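Long-range contact in neurotoxin (Clostridium botulinum, PDB 1ZB7), which acts in the host cytosol as a zinc endopeptidase that cleaves synaptobrevins, cutting an Ala-Ala bond in VAMP2: residues 115-129 / 317-329. Sequence-based numbering, arbitrary orientation.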
loop_
_atom_site.group_PDB
_atom_site.type_symbol
_atom_site.label_atom_id
_atom_site.label_comp_id
_atom_site.label_asym_id
_atom_site.label_seq_id
_atom_site.Cartn_x
_atom_site.Cartn_y
_atom_site.Cartn_z
ATOM N N ALA A 115 -18.864 17.855 19.784
ATOM C CA ALA A 115 -17.916 18.524 18.872
ATOM C C ALA A 115 -18.622 19.360 17.843
ATOM O O ALA A 115 -18.467 19.192 16.652
ATOM C CB ALA A 115 -16.970 17.552 18.234
ATOM N N ILE A 116 -19.407 20.307 18.345
ATOM C CA ILE A 116 -20.130 21.280 17.539
ATOM C C ILE A 116 -19.152 22.023 16.653
ATOM O O ILE A 116 -18.122 22.458 17.122
ATOM C CB ILE A 116 -20.939 22.161 18.514
ATOM C CG1 ILE A 116 -22.242 21.502 18.822
ATOM C CG2 ILE A 116 -21.185 23.597 18.110
ATOM C CD1 ILE A 116 -22.102 20.759 20.045
ATOM N N PRO A 117 -19.446 22.124 15.365
ATOM C CA PRO A 117 -18.667 22.999 14.484
ATOM C C PRO A 117 -18.630 24.449 15.003
ATOM O O PRO A 117 -19.565 24.921 15.685
ATOM C CB PRO A 117 -19.376 22.906 13.115
ATOM C CG PRO A 117 -20.502 21.921 13.330
ATOM C CD PRO A 117 -20.507 21.384 14.667
ATOM N N TYR A 118 -17.494 25.107 14.772
ATOM C CA TYR A 118 -17.356 26.501 14.995
ATOM C C TYR A 118 -18.371 27.267 14.153
ATOM O O TYR A 118 -18.642 26.941 12.988
ATOM C CB TYR A 118 -15.909 26.913 14.720
ATOM C CG TYR A 118 -15.568 28.345 15.147
ATOM C CD1 TYR A 118 -15.105 28.596 16.439
ATOM C CD2 TYR A 118 -15.736 29.422 14.276
ATOM C CE1 TYR A 118 -14.786 29.934 16.866
ATOM C CE2 TYR A 118 -15.422 30.776 14.708
ATOM C CZ TYR A 118 -14.962 30.993 16.012
ATOM O OH TYR A 118 -14.694 32.241 16.507
ATOM N N LEU A 119 -18.979 28.290 14.760
ATOM C CA LEU A 119 -19.853 29.269 14.049
ATOM C C LEU A 119 -19.098 30.216 13.100
ATOM O O LEU A 119 -18.969 31.395 13.338
ATOM C CB LEU A 119 -20.700 30.031 15.053
ATOM C CG LEU A 119 -21.428 29.217 16.098
ATOM C CD1 LEU A 119 -22.285 30.063 16.913
ATOM C CD2 LEU A 119 -22.312 28.050 15.482
ATOM N N GLY A 120 -18.583 29.675 12.013
ATOM C CA GLY A 120 -17.875 30.457 11.027
ATOM C C GLY A 120 -16.943 29.604 10.198
ATOM O O GLY A 120 -16.907 28.416 10.326
ATOM N N ASN A 121 -16.134 30.248 9.369
ATOM C CA ASN A 121 -15.148 29.599 8.489
ATOM C C ASN A 121 -14.216 30.699 8.050
ATOM O O ASN A 121 -14.389 31.791 8.462
ATOM C CB ASN A 121 -15.768 28.893 7.278
ATOM C CG ASN A 121 -16.746 29.754 6.499
ATOM O OD1 ASN A 121 -16.414 30.826 6.050
ATOM N ND2 ASN A 121 -17.933 29.228 6.263
ATOM N N ALA A 122 -13.214 30.362 7.241
ATOM C CA ALA A 122 -12.190 31.302 6.773
ATOM C C ALA A 122 -12.744 32.581 6.235
ATOM O O ALA A 122 -12.088 33.570 6.303
ATOM C CB ALA A 122 -11.308 30.627 5.646
ATOM N N SER A 123 -13.952 32.586 5.703
ATOM C CA SER A 123 -14.499 33.792 5.098
ATOM C C SER A 123 -15.400 34.554 6.016
ATOM O O SER A 123 -15.968 35.574 5.616
ATOM C CB SER A 123 -15.346 33.361 3.911
ATOM O OG SER A 123 -16.499 32.698 4.441
ATOM N N THR A 124 -15.611 34.079 7.247
ATOM C CA THR A 124 -16.392 34.903 8.186
ATOM C C THR A 124 -15.478 35.825 8.950
ATOM O O THR A 124 -14.377 35.432 9.274
ATOM C CB THR A 124 -17.309 34.039 9.100
ATOM O OG1 THR A 124 -16.529 33.082 9.809
ATOM C CG2 THR A 124 -18.292 33.245 8.226
ATOM N N PRO A 125 -15.941 37.060 9.236
ATOM C CA PRO A 125 -15.136 37.972 10.058
ATOM C C PRO A 125 -14.728 37.337 11.411
ATOM O O PRO A 125 -15.549 36.828 12.097
ATOM C CB PRO A 125 -16.050 39.247 10.243
ATOM C CG PRO A 125 -17.111 39.136 9.122
ATOM C CD PRO A 125 -17.247 37.639 8.859
ATOM N N PRO A 126 -13.445 37.413 11.767
ATOM C CA PRO A 126 -12.896 36.800 12.956
ATOM C C PRO A 126 -13.526 37.309 14.246
ATOM O O PRO A 126 -13.560 36.593 15.224
ATOM C CB PRO A 126 -11.413 37.229 12.894
ATOM C CG PRO A 126 -11.141 37.347 11.440
ATOM C CD PRO A 126 -12.374 38.119 11.014
ATOM N N ASP A 127 -14.029 38.531 14.221
ATOM C CA ASP A 127 -14.689 39.110 15.341
ATOM C C ASP A 127 -16.203 38.776 15.480
ATOM O O ASP A 127 -16.852 39.267 16.427
ATOM C CB ASP A 127 -14.388 40.580 15.415
ATOM C CG ASP A 127 -15.193 41.448 14.418
ATOM O OD1 ASP A 127 -15.639 40.972 13.366
ATOM O OD2 ASP A 127 -15.273 42.702 14.676
ATOM N N LYS A 128 -16.697 37.926 14.581
ATOM C CA LYS A 128 -18.077 37.414 14.676
ATOM C C LYS A 128 -18.277 35.864 14.660
ATOM O O LYS A 128 -17.389 35.129 14.294
ATOM C CB LYS A 128 -18.983 38.021 13.603
ATOM C CG LYS A 128 -19.483 39.342 13.955
ATOM C CD LYS A 128 -20.227 40.012 12.827
ATOM C CE LYS A 128 -20.528 41.473 13.114
ATOM N NZ LYS A 128 -21.999 41.615 13.508
ATOM N N PHE A 129 -19.378 35.451 15.291
ATOM C CA PHE A 129 -19.966 34.248 15.109
ATOM C C PHE A 129 -21.007 34.401 13.944
ATOM O O PHE A 129 -21.744 35.417 13.873
ATOM C CB PHE A 129 -20.647 33.705 16.349
ATOM C CG PHE A 129 -19.696 33.198 17.478
ATOM C CD1 PHE A 129 -18.526 32.500 17.193
ATOM C CD2 PHE A 129 -20.061 33.335 18.807
ATOM C CE1 PHE A 129 -17.739 31.953 18.232
ATOM C CE2 PHE A 129 -19.289 32.781 19.819
ATOM C CZ PHE A 129 -18.129 32.178 19.582
ATOM N N SER A 317 -21.214 34.171 24.855
ATOM C CA SER A 317 -20.512 33.531 25.995
ATOM C C SER A 317 -20.877 32.077 26.124
ATOM O O SER A 317 -20.099 31.263 26.469
ATOM C CB SER A 317 -20.915 34.207 27.315
ATOM O OG SER A 317 -20.291 35.501 27.321
ATOM N N LEU A 318 -22.106 31.734 25.861
ATOM C CA LEU A 318 -22.461 30.354 25.871
ATOM C C LEU A 318 -21.598 29.529 24.822
ATOM O O LEU A 318 -21.039 28.508 25.120
ATOM C CB LEU A 318 -23.929 30.283 25.489
ATOM C CG LEU A 318 -24.487 28.935 25.302
ATOM C CD1 LEU A 318 -24.118 28.003 26.530
ATOM C CD2 LEU A 318 -25.937 29.110 25.188
ATOM N N TYR A 319 -21.491 30.033 23.600
ATOM C CA TYR A 319 -20.761 29.357 22.591
ATOM C C TYR A 319 -19.261 29.405 22.801
ATOM O O TYR A 319 -18.612 28.493 22.446
ATOM C CB TYR A 319 -21.129 29.950 21.228
ATOM C CG TYR A 319 -22.383 29.319 20.731
ATOM C CD1 TYR A 319 -23.617 29.952 20.960
ATOM C CD2 TYR A 319 -22.348 28.100 20.075
ATOM C CE1 TYR A 319 -24.783 29.344 20.514
ATOM C CE2 TYR A 319 -23.515 27.539 19.594
ATOM C CZ TYR A 319 -24.708 28.148 19.865
ATOM O OH TYR A 319 -25.857 27.617 19.521
ATOM N N LYS A 320 -18.718 30.492 23.327
ATOM C CA LYS A 320 -17.345 30.500 23.826
ATOM C C LYS A 320 -17.050 29.375 24.817
ATOM O O LYS A 320 -15.999 28.731 24.753
ATOM C CB LYS A 320 -16.981 31.856 24.419
ATOM C CG LYS A 320 -16.820 32.946 23.382
ATOM C CD LYS A 320 -16.362 34.255 23.993
ATOM C CE LYS A 320 -15.982 35.318 22.904
ATOM N NZ LYS A 320 -14.996 36.514 23.299
ATOM N N GLN A 321 -17.966 29.157 25.748
ATOM C CA GLN A 321 -17.833 28.044 26.700
ATOM C C GLN A 321 -17.877 26.583 26.094
ATOM O O GLN A 321 -17.144 25.679 26.468
ATOM C CB GLN A 321 -18.868 28.209 27.780
ATOM C CG GLN A 321 -18.783 27.122 28.845
ATOM C CD GLN A 321 -17.574 27.219 29.807
ATOM O OE1 GLN A 321 -17.404 28.229 30.535
ATOM N NE2 GLN A 321 -16.775 26.132 29.866
ATOM N N ILE A 322 -18.795 26.390 25.203
ATOM C CA ILE A 322 -18.868 25.228 24.396
ATOM C C ILE A 322 -17.517 24.928 23.664
ATOM O O ILE A 322 -16.988 23.799 23.724
ATOM C CB ILE A 322 -20.033 25.392 23.397
ATOM C CG1 ILE A 322 -21.367 25.283 24.135
ATOM C CG2 ILE A 322 -19.996 24.341 22.333
ATOM C CD1 ILE A 322 -22.595 25.472 23.180
ATOM N N TYR A 323 -16.969 25.929 22.985
ATOM C CA TYR A 323 -15.709 25.754 22.265
ATOM C C TYR A 323 -14.531 25.558 23.199
ATOM O O TYR A 323 -13.651 24.760 22.909
ATOM C CB TYR A 323 -15.478 26.895 21.242
ATOM C CG TYR A 323 -16.547 26.887 20.176
ATOM C CD1 TYR A 323 -16.908 25.681 19.516
ATOM C CD2 TYR A 323 -17.285 28.047 19.881
ATOM C CE1 TYR A 323 -17.872 25.670 18.678
ATOM C CE2 TYR A 323 -18.259 28.012 18.929
ATOM C CZ TYR A 323 -18.559 26.837 18.363
ATOM O OH TYR A 323 -19.594 26.742 17.507
ATOM N N LYS A 324 -14.471 26.294 24.295
ATOM C CA LYS A 324 -13.487 26.019 25.345
ATOM C C LYS A 324 -13.508 24.524 25.766
ATOM O O LYS A 324 -12.490 23.887 25.822
ATOM C CB LYS A 324 -13.737 26.931 26.519
ATOM C CG LYS A 324 -12.736 26.753 27.690
ATOM C CD LYS A 324 -13.304 27.324 28.966
ATOM C CE LYS A 324 -12.339 27.052 30.120
ATOM N NZ LYS A 324 -12.557 28.013 31.268
ATOM N N ASN A 325 -14.696 23.991 26.033
ATOM C CA ASN A 325 -14.912 22.583 26.338
ATOM C C ASN A 325 -14.553 21.670 25.187
ATOM O O ASN A 325 -13.830 20.691 25.397
ATOM C CB ASN A 325 -16.364 22.268 26.757
ATOM C CG ASN A 325 -16.898 23.118 28.049
ATOM O OD1 ASN A 325 -16.161 23.833 28.749
ATOM N ND2 ASN A 325 -18.245 22.991 28.316
ATOM N N LYS A 326 -15.017 21.956 23.970
ATOM C CA LYS A 326 -14.650 21.121 22.793
ATOM C C LYS A 326 -13.141 21.018 22.545
ATOM O O LYS A 326 -12.614 19.895 22.345
ATOM C CB LYS A 326 -15.374 21.595 21.515
ATOM C CG LYS A 326 -14.853 21.097 20.171
ATOM C CD LYS A 326 -15.684 21.553 19.004
ATOM C CE LYS A 326 -15.023 21.209 17.635
ATOM N NZ LYS A 326 -15.604 21.974 16.536
ATOM N N TYR A 327 -12.457 22.167 22.526
ATOM C CA TYR A 327 -11.033 22.214 22.153
ATOM C C TYR A 327 -10.130 22.120 23.372
ATOM O O TYR A 327 -8.914 22.053 23.234
ATOM C CB TYR A 327 -10.645 23.438 21.350
ATOM C CG TYR A 327 -11.354 23.577 20.041
ATOM C CD1 TYR A 327 -10.900 22.924 18.895
ATOM C CD2 TYR A 327 -12.548 24.340 19.950
ATOM C CE1 TYR A 327 -11.612 23.043 17.663
ATOM C CE2 TYR A 327 -13.296 24.424 18.736
ATOM C CZ TYR A 327 -12.781 23.817 17.596
ATOM O OH TYR A 327 -13.503 23.899 16.424
ATOM N N ASP A 328 -10.756 22.066 24.553
ATOM C CA ASP A 328 -10.071 21.998 25.838
ATOM C C ASP A 328 -9.015 23.131 26.047
ATOM O O ASP A 328 -7.936 22.931 26.575
ATOM C CB ASP A 328 -9.504 20.599 25.994
ATOM C CG ASP A 328 -9.104 20.263 27.423
ATOM O OD1 ASP A 328 -9.471 20.963 28.363
ATOM O OD2 ASP A 328 -8.389 19.247 27.580
ATOM N N PHE A 329 -9.392 24.333 25.620
ATOM C CA PHE A 329 -8.627 25.572 25.833
ATOM C C PHE A 329 -8.518 25.899 27.300
ATOM O O PHE A 329 -9.385 25.520 28.087
ATOM C CB PHE A 329 -9.328 26.726 25.154
ATOM C CG PHE A 329 -9.377 26.634 23.653
ATOM C CD1 PHE A 329 -8.344 26.078 22.914
ATOM C CD2 PHE A 329 -10.500 27.108 22.952
ATOM C CE1 PHE A 329 -8.402 26.012 21.540
ATOM C CE2 PHE A 329 -10.545 27.061 21.569
ATOM C CZ PHE A 329 -9.491 26.501 20.877
#
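Tyr323 and Lys326 of helix 317-327 reach the backbone of the loop at 115-119, illustrating how polar side chains of a helix can meet the carbonyls of an irregular segment. Tyr323 OH donates to Pro117 O at 2.6 Å and takes a weak, bent bond from Leu119 N (N-H...O 124°). Lys326, its CG anti to the backbone N (chi1 165°) and its chain extended beyond, runs past Ala115 so that NZ meets Ile116 O at 2.6 Å from above the carbonyl plane; the same ammonium bonds to Leu239 O, at the end of helix 224-239, and to Tyr327 OH, itself also hydrogen-bonded to Gly186 O. Tyr323 forms an aromatic cluster with Tyr118 and Phe129. Tyr118 sets CD1 over one face of it, the planes inclined at 34°, while Phe129 CE1 approaches Tyr323 CE2 obliquely at 4.0 Å. Apolar packing completes the contact: Leu119 lays CD1 on the face of Tyr319, 3.9 Å from the ring centroid, as a CH-pi contact, Phe129 CE2 meets Tyr319 CB at 3.7 Å, and Ile116 CG2 lies 3.9 Å from Tyr323 CE1. Within the M27 zinc protease domain, the loop after helix 103-114 and the short strand 128-129 thus pack on helix 317-327.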